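PDB 5TA0: glycoside Hydrolase from Bacteroides uniformis, which probably hydrolyses agarose, cutting the galactan chain as part of an agarose breakdown pathway in a gut bacterium. Local coordinates for residues A[568-581]-A[614-628]. Sequence-based numbering, arbitrary orientation. Where two conformers were deposited one is given.
With EDO (1,2-ethanediol), chain P; EDO (1,2-ethanediol), chain T.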
loop_
_atom_site.group_PDB
_atom_site.type_symbol
_atom_site.label_atom_id
_atom_site.label_comp_id
_atom_site.label_asym_id
_atom_site.label_seq_id
_atom_site.Cartn_x
_atom_site.Cartn_y
_atom_site.Cartn_z
ATOM N N ARG A 568 -4.504 22.092 6.506
ATOM C CA ARG A 568 -4.708 23.558 6.481
ATOM C C ARG A 568 -4.471 24.051 5.081
ATOM O O ARG A 568 -3.587 23.583 4.380
ATOM C CB ARG A 568 -3.755 24.298 7.421
ATOM C CG ARG A 568 -3.679 23.720 8.827
ATOM C CD ARG A 568 -3.051 24.708 9.789
ATOM N NE ARG A 568 -3.997 25.739 10.174
ATOM C CZ ARG A 568 -3.685 26.876 10.801
ATOM N NH1 ARG A 568 -4.664 27.706 11.132
ATOM N NH2 ARG A 568 -2.425 27.181 11.077
ATOM N N ASN A 569 -5.240 25.075 4.705
ATOM C CA ASN A 569 -4.943 25.817 3.484
ATOM C C ASN A 569 -3.529 26.378 3.469
ATOM O O ASN A 569 -2.928 26.636 4.518
ATOM C CB ASN A 569 -5.972 26.947 3.279
ATOM C CG ASN A 569 -7.313 26.434 2.803
ATOM O OD1 ASN A 569 -7.399 25.359 2.221
ATOM N ND2 ASN A 569 -8.374 27.205 3.035
ATOM N N HIS A 570 -2.974 26.523 2.271
ATOM C CA HIS A 570 -1.658 27.103 2.097
ATOM C C HIS A 570 -1.635 28.533 2.624
ATOM O O HIS A 570 -2.635 29.230 2.558
ATOM C CB HIS A 570 -1.236 27.086 0.635
ATOM C CG HIS A 570 -1.025 25.710 0.092
ATOM N ND1 HIS A 570 -0.136 24.819 0.655
ATOM C CD2 HIS A 570 -1.568 25.084 -0.975
ATOM C CE1 HIS A 570 -0.137 23.701 -0.053
ATOM N NE2 HIS A 570 -0.998 23.836 -1.042
ATOM N N GLY A 571 -0.517 28.908 3.217
ATOM C CA GLY A 571 -0.394 30.226 3.869
ATOM C C GLY A 571 -0.627 30.203 5.366
ATOM O O GLY A 571 -0.291 31.157 6.071
ATOM N N LEU A 572 -1.208 29.124 5.870
ATOM C CA LEU A 572 -1.472 28.980 7.282
ATOM C C LEU A 572 -0.330 28.228 7.946
ATOM O O LEU A 572 0.283 27.330 7.344
ATOM C CB LEU A 572 -2.792 28.272 7.516
ATOM C CG LEU A 572 -4.041 28.984 6.973
ATOM C CD1 LEU A 572 -5.307 28.164 7.192
ATOM C CD2 LEU A 572 -4.192 30.367 7.619
ATOM N N SER A 573 -0.072 28.573 9.204
ATOM C CA SER A 573 1.110 28.086 9.917
ATOM C C SER A 573 1.084 26.562 10.111
ATOM O O SER A 573 0.043 25.990 10.455
ATOM C CB SER A 573 1.205 28.772 11.283
ATOM O OG SER A 573 2.272 28.248 12.053
ATOM N N LEU A 574 2.243 25.938 9.894
ATOM C CA LEU A 574 2.470 24.530 10.270
ATOM C C LEU A 574 3.443 24.445 11.465
ATOM O O LEU A 574 4.076 23.410 11.703
ATOM C CB LEU A 574 2.983 23.743 9.063
ATOM C CG LEU A 574 2.064 23.759 7.831
ATOM C CD1 LEU A 574 2.704 22.926 6.730
ATOM C CD2 LEU A 574 0.642 23.273 8.129
ATOM N N LEU A 575 3.536 25.542 12.228
ATOM C CA LEU A 575 4.462 25.676 13.347
ATOM C C LEU A 575 3.701 26.166 14.578
ATOM O O LEU A 575 3.949 27.279 15.082
ATOM C CB LEU A 575 5.602 26.635 12.988
ATOM C CG LEU A 575 6.531 26.146 11.875
ATOM C CD1 LEU A 575 7.421 27.297 11.418
ATOM C CD2 LEU A 575 7.378 24.962 12.318
ATOM N N PRO A 576 2.771 25.344 15.092
ATOM C CA PRO A 576 2.108 25.712 16.322
ATOM C C PRO A 576 3.081 25.700 17.497
ATOM O O PRO A 576 4.149 25.078 17.429
ATOM C CB PRO A 576 1.074 24.603 16.506
ATOM C CG PRO A 576 1.645 23.432 15.800
ATOM C CD PRO A 576 2.368 23.998 14.625
ATOM N N GLU A 577 2.696 26.397 18.559
ATOM C CA GLU A 577 3.346 26.222 19.849
ATOM C C GLU A 577 2.913 24.875 20.395
ATOM O O GLU A 577 1.712 24.601 20.465
ATOM C CB GLU A 577 2.913 27.317 20.827
ATOM C CG GLU A 577 3.397 28.709 20.457
ATOM C CD GLU A 577 2.946 29.802 21.429
ATOM O OE1 GLU A 577 2.269 29.508 22.446
ATOM O OE2 GLU A 577 3.273 30.982 21.164
ATOM N N LEU A 578 3.888 24.063 20.796
ATOM C CA LEU A 578 3.635 22.709 21.281
ATOM C C LEU A 578 4.119 22.581 22.708
ATOM O O LEU A 578 5.301 22.860 22.982
ATOM C CB LEU A 578 4.341 21.697 20.379
ATOM C CG LEU A 578 4.367 20.230 20.830
ATOM C CD1 LEU A 578 2.983 19.647 20.971
ATOM C CD2 LEU A 578 5.193 19.397 19.853
ATOM N N LEU A 579 3.214 22.178 23.607
ATOM C CA LEU A 579 3.565 21.823 24.967
ATOM C C LEU A 579 3.218 20.367 25.204
ATOM O O LEU A 579 2.104 19.942 24.911
ATOM C CB LEU A 579 2.780 22.683 25.965
ATOM C CG LEU A 579 2.960 24.203 25.875
ATOM C CD1 LEU A 579 2.011 24.908 26.827
ATOM C CD2 LEU A 579 4.401 24.571 26.170
ATOM N N VAL A 580 4.163 19.619 25.770
ATOM C CA VAL A 580 3.952 18.221 26.113
ATOM C C VAL A 580 4.133 18.147 27.614
ATOM O O VAL A 580 5.222 18.450 28.130
ATOM C CB VAL A 580 4.928 17.285 25.380
ATOM C CG1 VAL A 580 4.680 15.840 25.794
ATOM C CG2 VAL A 580 4.785 17.432 23.873
ATOM N N ASN A 581 3.080 17.764 28.320
ATOM C CA ASN A 581 3.088 17.778 29.782
ATOM C C ASN A 581 3.583 19.115 30.359
ATOM O O ASN A 581 4.369 19.143 31.315
ATOM C CB ASN A 581 3.893 16.593 30.303
ATOM C CG ASN A 581 3.291 15.284 29.855
ATOM O OD1 ASN A 581 2.068 15.182 29.768
ATOM N ND2 ASN A 581 4.124 14.302 29.549
ATOM N N ILE A 614 10.528 13.963 29.058
ATOM C CA ILE A 614 9.301 14.759 29.192
ATOM C C ILE A 614 8.052 13.880 29.256
ATOM O O ILE A 614 7.009 14.308 29.777
ATOM C CB ILE A 614 9.160 15.752 27.981
ATOM C CG1 ILE A 614 10.323 16.765 28.002
ATOM C CG2 ILE A 614 7.806 16.454 27.947
ATOM C CD1 ILE A 614 10.336 17.734 26.828
ATOM N N LEU A 615 8.139 12.683 28.701
ATOM C CA LEU A 615 6.967 11.804 28.602
ATOM C C LEU A 615 6.695 11.068 29.908
ATOM O O LEU A 615 7.599 10.823 30.716
ATOM C CB LEU A 615 7.154 10.790 27.477
ATOM C CG LEU A 615 7.312 11.398 26.089
ATOM C CD1 LEU A 615 7.571 10.266 25.116
ATOM C CD2 LEU A 615 6.104 12.218 25.655
ATOM N N LYS A 616 5.444 10.686 30.066
ATOM C CA LYS A 616 4.963 9.932 31.225
ATOM C C LYS A 616 4.034 8.848 30.701
ATOM O O LYS A 616 3.942 8.624 29.498
ATOM C CB LYS A 616 4.162 10.855 32.161
ATOM C CG LYS A 616 4.837 12.120 32.623
ATOM C CD LYS A 616 4.055 12.688 33.800
ATOM C CE LYS A 616 2.740 13.317 33.426
ATOM N NZ LYS A 616 2.285 14.204 34.547
ATOM N N GLY A 617 3.304 8.186 31.589
ATOM C CA GLY A 617 2.268 7.236 31.164
ATOM C C GLY A 617 1.058 7.910 30.574
ATOM O O GLY A 617 0.548 7.477 29.535
ATOM N N ASN A 618 0.585 8.974 31.230
ATOM C CA ASN A 618 -0.532 9.766 30.720
ATOM C C ASN A 618 -0.016 11.132 30.327
ATOM O O ASN A 618 0.588 11.862 31.141
ATOM C CB ASN A 618 -1.651 9.885 31.766
ATOM C CG ASN A 618 -2.287 8.549 32.118
ATOM O OD1 ASN A 618 -2.217 7.576 31.373
ATOM N ND2 ASN A 618 -2.884 8.484 33.323
ATOM N N ASN A 619 -0.210 11.491 29.068
ATOM C CA ASN A 619 0.435 12.652 28.470
ATOM C C ASN A 619 -0.567 13.632 27.924
ATOM O O ASN A 619 -1.541 13.227 27.273
ATOM C CB ASN A 619 1.342 12.203 27.328
ATOM C CG ASN A 619 2.400 11.242 27.794
ATOM O OD1 ASN A 619 3.425 11.670 28.321
ATOM N ND2 ASN A 619 2.159 9.956 27.647
ATOM N N THR A 620 -0.304 14.919 28.128
ATOM C CA THR A 620 -1.159 15.990 27.634
ATOM C C THR A 620 -0.357 16.759 26.575
ATOM O O THR A 620 0.722 17.276 26.887
ATOM C CB THR A 620 -1.581 16.899 28.814
ATOM O OG1 THR A 620 -2.258 16.110 29.807
ATOM C CG2 THR A 620 -2.490 18.026 28.341
ATOM N N ILE A 621 -0.876 16.827 25.338
ATOM C CA ILE A 621 -0.209 17.443 24.205
ATOM C C ILE A 621 -1.063 18.638 23.787
ATOM O O ILE A 621 -2.219 18.450 23.392
ATOM C CB ILE A 621 -0.043 16.427 23.054
ATOM C CG1 ILE A 621 0.944 15.323 23.489
ATOM C CG2 ILE A 621 0.412 17.138 21.783
ATOM C CD1 ILE A 621 0.928 14.050 22.654
ATOM N N SER A 622 -0.506 19.847 23.905
ATOM C CA SER A 622 -1.232 21.091 23.653
ATOM C C SER A 622 -0.660 21.778 22.422
ATOM O O SER A 622 0.547 21.919 22.302
ATOM C CB SER A 622 -1.107 21.985 24.897
ATOM O OG SER A 622 -1.341 23.340 24.624
ATOM N N LEU A 623 -1.541 22.216 21.528
ATOM C CA LEU A 623 -1.165 22.946 20.322
ATOM C C LEU A 623 -1.845 24.299 20.285
ATOM O O LEU A 623 -3.019 24.404 20.580
ATOM C CB LEU A 623 -1.572 22.176 19.071
ATOM C CG LEU A 623 -0.904 20.824 18.856
ATOM C CD1 LEU A 623 -1.601 20.106 17.718
ATOM C CD2 LEU A 623 0.561 20.996 18.540
ATOM N N LYS A 624 -1.099 25.330 19.911
ATOM C CA LYS A 624 -1.681 26.664 19.745
ATOM C C LYS A 624 -1.143 27.296 18.486
ATOM O O LYS A 624 0.054 27.503 18.362
ATOM C CB LYS A 624 -1.386 27.562 20.950
ATOM C CG LYS A 624 -2.103 28.903 20.872
ATOM C CD LYS A 624 -1.681 29.836 21.998
ATOM C CE LYS A 624 -2.203 29.377 23.324
ATOM N NZ LYS A 624 -2.018 30.459 24.328
ATOM N N PHE A 625 -2.049 27.617 17.566
ATOM C CA PHE A 625 -1.689 28.220 16.293
ATOM C C PHE A 625 -1.926 29.728 16.348
ATOM O O PHE A 625 -2.819 30.169 17.074
ATOM C CB PHE A 625 -2.540 27.618 15.173
ATOM C CG PHE A 625 -2.244 26.158 14.892
ATOM C CD1 PHE A 625 -1.375 25.796 13.866
ATOM C CD2 PHE A 625 -2.829 25.161 15.658
ATOM C CE1 PHE A 625 -1.113 24.444 13.597
ATOM C CE2 PHE A 625 -2.555 23.813 15.402
ATOM C CZ PHE A 625 -1.694 23.471 14.384
ATOM N N PRO A 626 -1.151 30.493 15.555
ATOM C CA PRO A 626 -1.295 31.963 15.516
ATOM C C PRO A 626 -2.412 32.461 14.590
ATOM O O PRO A 626 -2.713 33.663 14.587
ATOM C CB PRO A 626 0.055 32.413 14.978
ATOM C CG PRO A 626 0.468 31.319 14.051
ATOM C CD PRO A 626 0.019 30.063 14.771
ATOM N N ASP A 627 -3.038 31.561 13.831
ATOM C CA ASP A 627 -3.966 31.931 12.762
ATOM C C ASP A 627 -5.174 30.995 12.718
ATOM O O ASP A 627 -5.164 29.921 13.346
ATOM C CB ASP A 627 -3.240 31.984 11.420
ATOM C CG ASP A 627 -2.358 30.756 11.154
ATOM O OD1 ASP A 627 -2.356 29.795 11.975
ATOM O OD2 ASP A 627 -1.643 30.778 10.145
ATOM N N ASN A 628 -6.235 31.436 12.045
ATOM C CA ASN A 628 -7.498 30.705 11.980
ATOM C C ASN A 628 -7.547 29.765 10.783
ATOM O O ASN A 628 -7.031 30.098 9.720
ATOM C CB ASN A 628 -8.682 31.677 11.832
ATOM C CG ASN A 628 -8.907 32.512 13.067
ATOM O OD1 ASN A 628 -9.015 31.990 14.172
ATOM N ND2 ASN A 628 -8.995 33.826 12.885
HETATM C C1 EDO P . 3.176 23.983 2.836
HETATM O O1 EDO P . 3.067 24.397 1.466
HETATM C C2 EDO P . 2.437 25.001 3.683
HETATM O O2 EDO P . 1.069 25.092 3.261
HETATM C C1 EDO T . -4.313 5.188 34.096
HETATM O O1 EDO T . -4.677 6.523 34.320
HETATM C C2 EDO T . -4.629 4.689 32.713
HETATM O O2 EDO T . -3.895 5.425 31.757
HETATM O O HOH W 1 -1.550 32.886 8.368
HETATM O O HOH W 2 0.262 24.904 23.095
#
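Pro-576 lies flat over one face of the Phe-625 ring. Its CB sits 3.6 Å from the ring centroid and 9° off the ring normal, a CH-pi contact. The Ser-573 carbonyl O is at the ring edge. From Pro-576 the chain enters strand 577-580, which pairs antiparallel with strand 619-624. Glu-577/Lys-624 and Leu-579/Ser-622 are the hydrogen-bonded pairs. Leu-578, Val-580, Ile-621 and Leu-623 line one face of this ladder; Leu-578 CD1 meets Leu-623 CD2 at 3.7 Å. Ile-562 and Leu-564 of strand 558-568 pack against that face, so the four-stranded sheet lies on a second sheet as a beta-sandwich.

Asn-581 closes one end of the ladder. Its backbone N bonds to Thr-620 O, and its OD1 accepts from Thr-620 N at 2.9 Å. The ND2 gives both hydrogens in the amide plane, to Ile-614 O at 2.9 Å and to Asn-619 OD1 at 3.0 Å. Asn-619 OD1 also accepts from Lys-616 N. These bonds fix the flip of both amides.

At the other end, Asp-627 joins two partners. Its OD2 takes Ser-573 N on the syn lone pair at 2.9 Å. Its OD1 forms a salt bridge with Arg-568 NH2 at 2.8 Å. The guanidinium comes from above the carboxylate, the two planes 79° apart. The bend of the arginine chain at chi3 (78°) turns NH2 to Ser-573 O as well, while NH1 also bonds to Gly-629 O. Leu-572 CB lies over one guanidinium face. Water 1 links Asp-627 OD2 to Gly-571 O.

With Arg-568 buried, the bridge to Asp-627 probably offsets its charge, and the carbonyls of Ser-573 and Gly-629, with the carboxylate, hold the guanidinium in one orientation.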